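Side-chain contacts in cellulose-binding protein (Saccharophagus degradans, PDB 2YHG), which is of uncertain function but may, as a whole protein, hydrolyse glycosidic bonds and bind polysaccharide, this piece holding its nucleoside hydrolase-like and C-terminal domains: residues A[133-138]-A[161-166]; A[155-160]-A[193-198]. All coordinates share one frame; numbering follows the deposited sequence.

Contact 1: A[133-138]-A[161-166]; sequences LIIAAV and VWKVQN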
# COMPACT_ATOMS: atom_id res chain seq x y z
N LEU A 133 19.22 0.81 -7.07
CA LEU A 133 18.66 0.85 -5.73
C LEU A 133 17.71 -0.32 -5.51
O LEU A 133 17.73 -0.97 -4.46
CB LEU A 133 17.98 2.22 -5.51
CG LEU A 133 17.29 2.48 -4.15
CD1 LEU A 133 17.02 3.94 -4.00
CD2 LEU A 133 15.94 1.74 -4.02
N ILE A 134 16.86 -0.62 -6.50
CA ILE A 134 15.98 -1.73 -6.41
C ILE A 134 16.76 -3.03 -6.27
O ILE A 134 16.41 -3.89 -5.45
CB ILE A 134 14.98 -1.76 -7.59
CG1 ILE A 134 14.05 -0.57 -7.52
CG2 ILE A 134 14.22 -3.06 -7.64
CD1 ILE A 134 13.28 -0.31 -8.80
N ILE A 135 17.77 -3.24 -7.11
CA ILE A 135 18.58 -4.45 -7.00
C ILE A 135 19.14 -4.61 -5.57
O ILE A 135 19.06 -5.68 -4.97
CB ILE A 135 19.71 -4.49 -8.03
CG1 ILE A 135 19.14 -4.51 -9.46
CG2 ILE A 135 20.63 -5.68 -7.80
CD1 ILE A 135 20.18 -4.40 -10.54
N ALA A 136 19.71 -3.53 -5.06
CA ALA A 136 20.33 -3.59 -3.75
C ALA A 136 19.32 -3.92 -2.66
O ALA A 136 19.60 -4.68 -1.72
CB ALA A 136 21.06 -2.31 -3.43
N ALA A 137 18.11 -3.38 -2.78
CA ALA A 137 17.07 -3.65 -1.78
C ALA A 137 16.63 -5.09 -1.83
O ALA A 137 16.50 -5.75 -0.79
CB ALA A 137 15.88 -2.73 -2.02
N VAL A 138 16.41 -5.63 -3.02
CA VAL A 138 15.99 -7.02 -3.15
C VAL A 138 17.08 -7.95 -2.66
O VAL A 138 16.79 -8.97 -2.02
CB VAL A 138 15.57 -7.34 -4.58
CG1 VAL A 138 15.25 -8.83 -4.72
CG2 VAL A 138 14.35 -6.47 -4.98
N VAL A 161 15.43 -5.89 -13.01
CA VAL A 161 15.26 -7.32 -13.29
C VAL A 161 16.07 -7.73 -14.53
O VAL A 161 16.71 -8.78 -14.53
CB VAL A 161 13.75 -7.66 -13.44
CG1 VAL A 161 13.57 -9.08 -13.97
CG2 VAL A 161 13.01 -7.44 -12.15
N TRP A 162 16.06 -6.90 -15.58
CA TRP A 162 16.81 -7.18 -16.77
C TRP A 162 18.29 -7.34 -16.45
O TRP A 162 18.96 -8.27 -16.94
CB TRP A 162 16.60 -6.09 -17.84
CG TRP A 162 17.32 -6.38 -19.09
CD1 TRP A 162 16.86 -7.13 -20.14
CD2 TRP A 162 18.64 -6.00 -19.42
NE1 TRP A 162 17.83 -7.25 -21.08
CE2 TRP A 162 18.94 -6.56 -20.68
CE3 TRP A 162 19.61 -5.25 -18.77
CZ2 TRP A 162 20.18 -6.43 -21.29
CZ3 TRP A 162 20.85 -5.13 -19.38
CH2 TRP A 162 21.13 -5.75 -20.60
N LYS A 163 18.82 -6.44 -15.63
CA LYS A 163 20.23 -6.51 -15.30
C LYS A 163 20.54 -7.80 -14.52
O LYS A 163 21.54 -8.46 -14.79
CB LYS A 163 20.66 -5.28 -14.49
CG LYS A 163 22.12 -5.38 -13.98
CD LYS A 163 22.52 -4.12 -13.27
CE LYS A 163 23.95 -4.14 -12.83
NZ LYS A 163 24.29 -2.83 -12.19
N VAL A 164 19.70 -8.16 -13.56
CA VAL A 164 19.89 -9.40 -12.82
C VAL A 164 19.83 -10.61 -13.76
O VAL A 164 20.71 -11.49 -13.72
CB VAL A 164 18.85 -9.49 -11.68
CG1 VAL A 164 18.85 -10.86 -11.04
CG2 VAL A 164 19.10 -8.43 -10.65
N GLN A 165 18.84 -10.65 -14.64
CA GLN A 165 18.74 -11.73 -15.61
C GLN A 165 19.97 -11.81 -16.49
O GLN A 165 20.43 -12.88 -16.85
CB GLN A 165 17.49 -11.54 -16.43
CG GLN A 165 17.30 -12.59 -17.52
CD GLN A 165 16.09 -12.27 -18.36
OE1 GLN A 165 15.95 -11.16 -18.86
NE2 GLN A 165 15.21 -13.23 -18.47
N ASN A 166 20.55 -10.67 -16.82
CA ASN A 166 21.68 -10.57 -17.75
C ASN A 166 23.01 -10.93 -17.11
O ASN A 166 23.96 -11.13 -17.81
CB ASN A 166 21.76 -9.14 -18.31
CG ASN A 166 22.81 -8.95 -19.35
OD1 ASN A 166 23.72 -8.12 -19.20
ND2 ASN A 166 22.60 -9.57 -20.48
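Ile135 reaches from helix 129-139 toward helix 155-167 and is the one residue of 133-138 that touches 161-166, meeting Lys163 and Val164. The bond to its CB leads toward the partner helix, but CB itself stays 4.8 Å from CG2 of Val164. CG1 comes nearer to the same methyl, lying 4.1 Å from Val164 CG2, and the CD1 it carries stays close to that CG2, at 4.2 Å. CG1 stands opposite the carbonyl carbon of Ile135 (chi1 -63°), and the extended second torsion (chi2 174°) carries CD1 onward over the flank of Lys163. There the methyl lies 3.6 Å from Lys163 CD, with Lys163 CG and CB each 4.1 Å away.

The isoleucine and lysine chains run nearly at right angles, whereas Ile135 and Val164 slide past each other in opposite directions. Both helices belong to the nucleoside hydrolase-like domain, whose six-stranded parallel sheet has the 3-2-1-4-5-6 order of a Rossmann-like fold; helix 129-139 packs on strand 30-35 through Leu133, Ile134 and Ala137. In the conformer described here, Lys163 is extended all the way to NZ, so its methylenes serve as the hydrocarbon surface under CD1 while the ammonium group forms a salt bridge with Asp127, just ahead of helix 129-139, and a hydrogen bond with OD1 of Asn132 within it. Beyond the pair of helices, Arg168 also touches Ile135, and Leu173 and Phe176 of helix 170-178 pack against Val164.

Contact 2: A[155-160]-A[193-198]; sequences NTIAQA and TWLAKN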
# COMPACT_ATOMS: atom_id res chain seq x y z
N ASN A 155 9.35 0.76 -15.87
CA ASN A 155 10.60 0.41 -16.48
C ASN A 155 11.83 0.50 -15.59
O ASN A 155 12.85 -0.11 -15.94
CB ASN A 155 10.83 1.09 -17.82
CG ASN A 155 11.19 2.57 -17.73
OD1 ASN A 155 11.06 3.22 -16.70
ND2 ASN A 155 11.67 3.10 -18.84
N THR A 156 11.80 1.20 -14.47
CA THR A 156 12.95 1.18 -13.56
C THR A 156 13.05 -0.17 -12.87
O THR A 156 14.15 -0.70 -12.63
CB THR A 156 12.90 2.32 -12.55
OG1 THR A 156 12.74 3.59 -13.22
CG2 THR A 156 14.17 2.39 -11.74
N ILE A 157 11.91 -0.77 -12.57
CA ILE A 157 11.84 -2.13 -12.05
C ILE A 157 12.32 -3.10 -13.15
O ILE A 157 13.10 -4.03 -12.88
CB ILE A 157 10.44 -2.49 -11.57
CG1 ILE A 157 9.88 -1.46 -10.59
CG2 ILE A 157 10.47 -3.88 -10.93
CD1 ILE A 157 8.40 -1.61 -10.28
N ALA A 158 11.84 -2.90 -14.38
CA ALA A 158 12.25 -3.78 -15.49
C ALA A 158 13.78 -3.69 -15.71
O ALA A 158 14.39 -4.72 -15.97
CB ALA A 158 11.49 -3.45 -16.74
N GLN A 159 14.37 -2.51 -15.60
CA GLN A 159 15.82 -2.41 -15.80
C GLN A 159 16.55 -3.22 -14.71
O GLN A 159 17.54 -3.90 -14.99
CB GLN A 159 16.29 -0.97 -15.78
CG GLN A 159 17.79 -0.81 -15.89
CD GLN A 159 18.35 -1.25 -17.23
OE1 GLN A 159 17.62 -1.38 -18.20
NE2 GLN A 159 19.67 -1.52 -17.30
N ALA A 160 16.07 -3.13 -13.47
CA ALA A 160 16.67 -3.90 -12.36
C ALA A 160 16.61 -5.40 -12.68
O ALA A 160 17.61 -6.11 -12.57
CB ALA A 160 15.93 -3.60 -11.08
N THR A 193 4.30 -4.81 -18.49
CA THR A 193 3.78 -5.96 -19.23
C THR A 193 4.90 -6.95 -19.54
O THR A 193 4.71 -8.17 -19.39
CB THR A 193 3.05 -5.51 -20.49
OG1 THR A 193 2.27 -4.34 -20.16
CG2 THR A 193 2.18 -6.62 -20.99
N TRP A 194 6.06 -6.44 -19.94
CA TRP A 194 7.22 -7.28 -20.18
C TRP A 194 7.57 -8.09 -18.92
O TRP A 194 7.84 -9.29 -18.99
CB TRP A 194 8.40 -6.43 -20.61
CG TRP A 194 9.66 -7.20 -20.85
CD1 TRP A 194 10.05 -7.80 -22.02
CD2 TRP A 194 10.72 -7.38 -19.93
NE1 TRP A 194 11.28 -8.40 -21.86
CE2 TRP A 194 11.72 -8.15 -20.59
CE3 TRP A 194 10.98 -6.90 -18.65
CZ2 TRP A 194 12.91 -8.50 -19.97
CZ3 TRP A 194 12.20 -7.21 -18.05
CH2 TRP A 194 13.14 -8.02 -18.71
N LEU A 195 7.49 -7.44 -17.75
CA LEU A 195 7.74 -8.15 -16.50
C LEU A 195 6.75 -9.27 -16.26
O LEU A 195 7.13 -10.40 -15.91
CB LEU A 195 7.72 -7.19 -15.30
CG LEU A 195 8.95 -6.30 -15.12
CD1 LEU A 195 8.65 -5.17 -14.14
CD2 LEU A 195 10.14 -7.12 -14.65
N ALA A 196 5.46 -8.97 -16.38
CA ALA A 196 4.42 -9.97 -16.09
C ALA A 196 4.52 -11.15 -17.04
O ALA A 196 4.31 -12.29 -16.63
CB ALA A 196 3.05 -9.32 -16.16
N LYS A 197 4.84 -10.89 -18.30
CA LYS A 197 4.96 -11.94 -19.30
C LYS A 197 6.19 -12.80 -19.04
O LYS A 197 6.14 -14.04 -19.17
CB LYS A 197 5.02 -11.31 -20.69
CG LYS A 197 5.28 -12.27 -21.85
CD LYS A 197 4.24 -13.35 -21.95
CE LYS A 197 4.30 -14.04 -23.31
NZ LYS A 197 3.28 -15.09 -23.41
N ASN A 198 7.33 -12.15 -18.80
CA ASN A 198 8.58 -12.88 -18.76
C ASN A 198 8.86 -13.53 -17.42
O ASN A 198 9.69 -14.44 -17.34
CB ASN A 198 9.74 -11.97 -19.16
CG ASN A 198 9.79 -11.78 -20.67
OD1 ASN A 198 10.40 -12.59 -21.34
ND2 ASN A 198 9.13 -10.78 -21.20
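The carbonyl oxygen of Trp194, whose indole packs on Ala158, is gripped twice by Asn198. The backbone N of Asn198 approaches Trp194 O from one face of the carbonyl plane at 2.9 Å, and its side-chain ND2 arrives from the opposite face at 3.0 Å. The ND2 bond is fairly straight (161° at the hydrogen), and the oxygen lies in the plane of the Asn198 amide. The same ND2 sits above one face of the indole, offset toward the rim.

With CG anti to the backbone N, Trp194 turns its six-membered ring to helix 155-167. CE3 comes within 4.0 Å of Ala158 CB, and CZ3 approaches Ala158 O to 3.9 Å. Phe199 meets the indole edge-to-face. One residue on, Leu195 has CG opposite its carbonyl carbon (chi1 -76°); its CD1 lies 3.9 Å from both CG2 of Ile157 and the backbone N of Ala158, while CD2 lies 4.0 Å from Ala158 CA. Ile157 crosses Leu195 at about a right angle and also packs on Ala148 and Cys150 of strand 146-150.

These are the neighbouring helices that follow strands 146-150 and 180-185 of the parallel sheet; the short segments approach to 9.9 Å between axes at 44°. No hydrogen bond spans them. Cohesion therefore comes from van der Waals contact, with small Ala158 admitting both the indole and the leucine, while the polar grip on Trp194 O stays within helix 190-198.

How the contacts relate
The two contacts have centres about 11 Å apart and share helix 155-167, which meets helix 129-139 in contact 1 and helix 190-198 in contact 2. Their segments alternate along the chain: 133-138, 155-160, 161-166, then 193-198. They also touch directly, Ile134 CG2 lying 3.9 Å from Ala160 CB and Val161 CG2 3.8 Å from Leu195 CD2. Together with helix 170-178, helix 155-167 lies in the beta-alpha-beta crossover from strand 146-150 to strand 180-185. It packs against both helix 129-139 and helix 190-198. The result is a largely apolar interface across three helices of the nucleoside hydrolase-like domain.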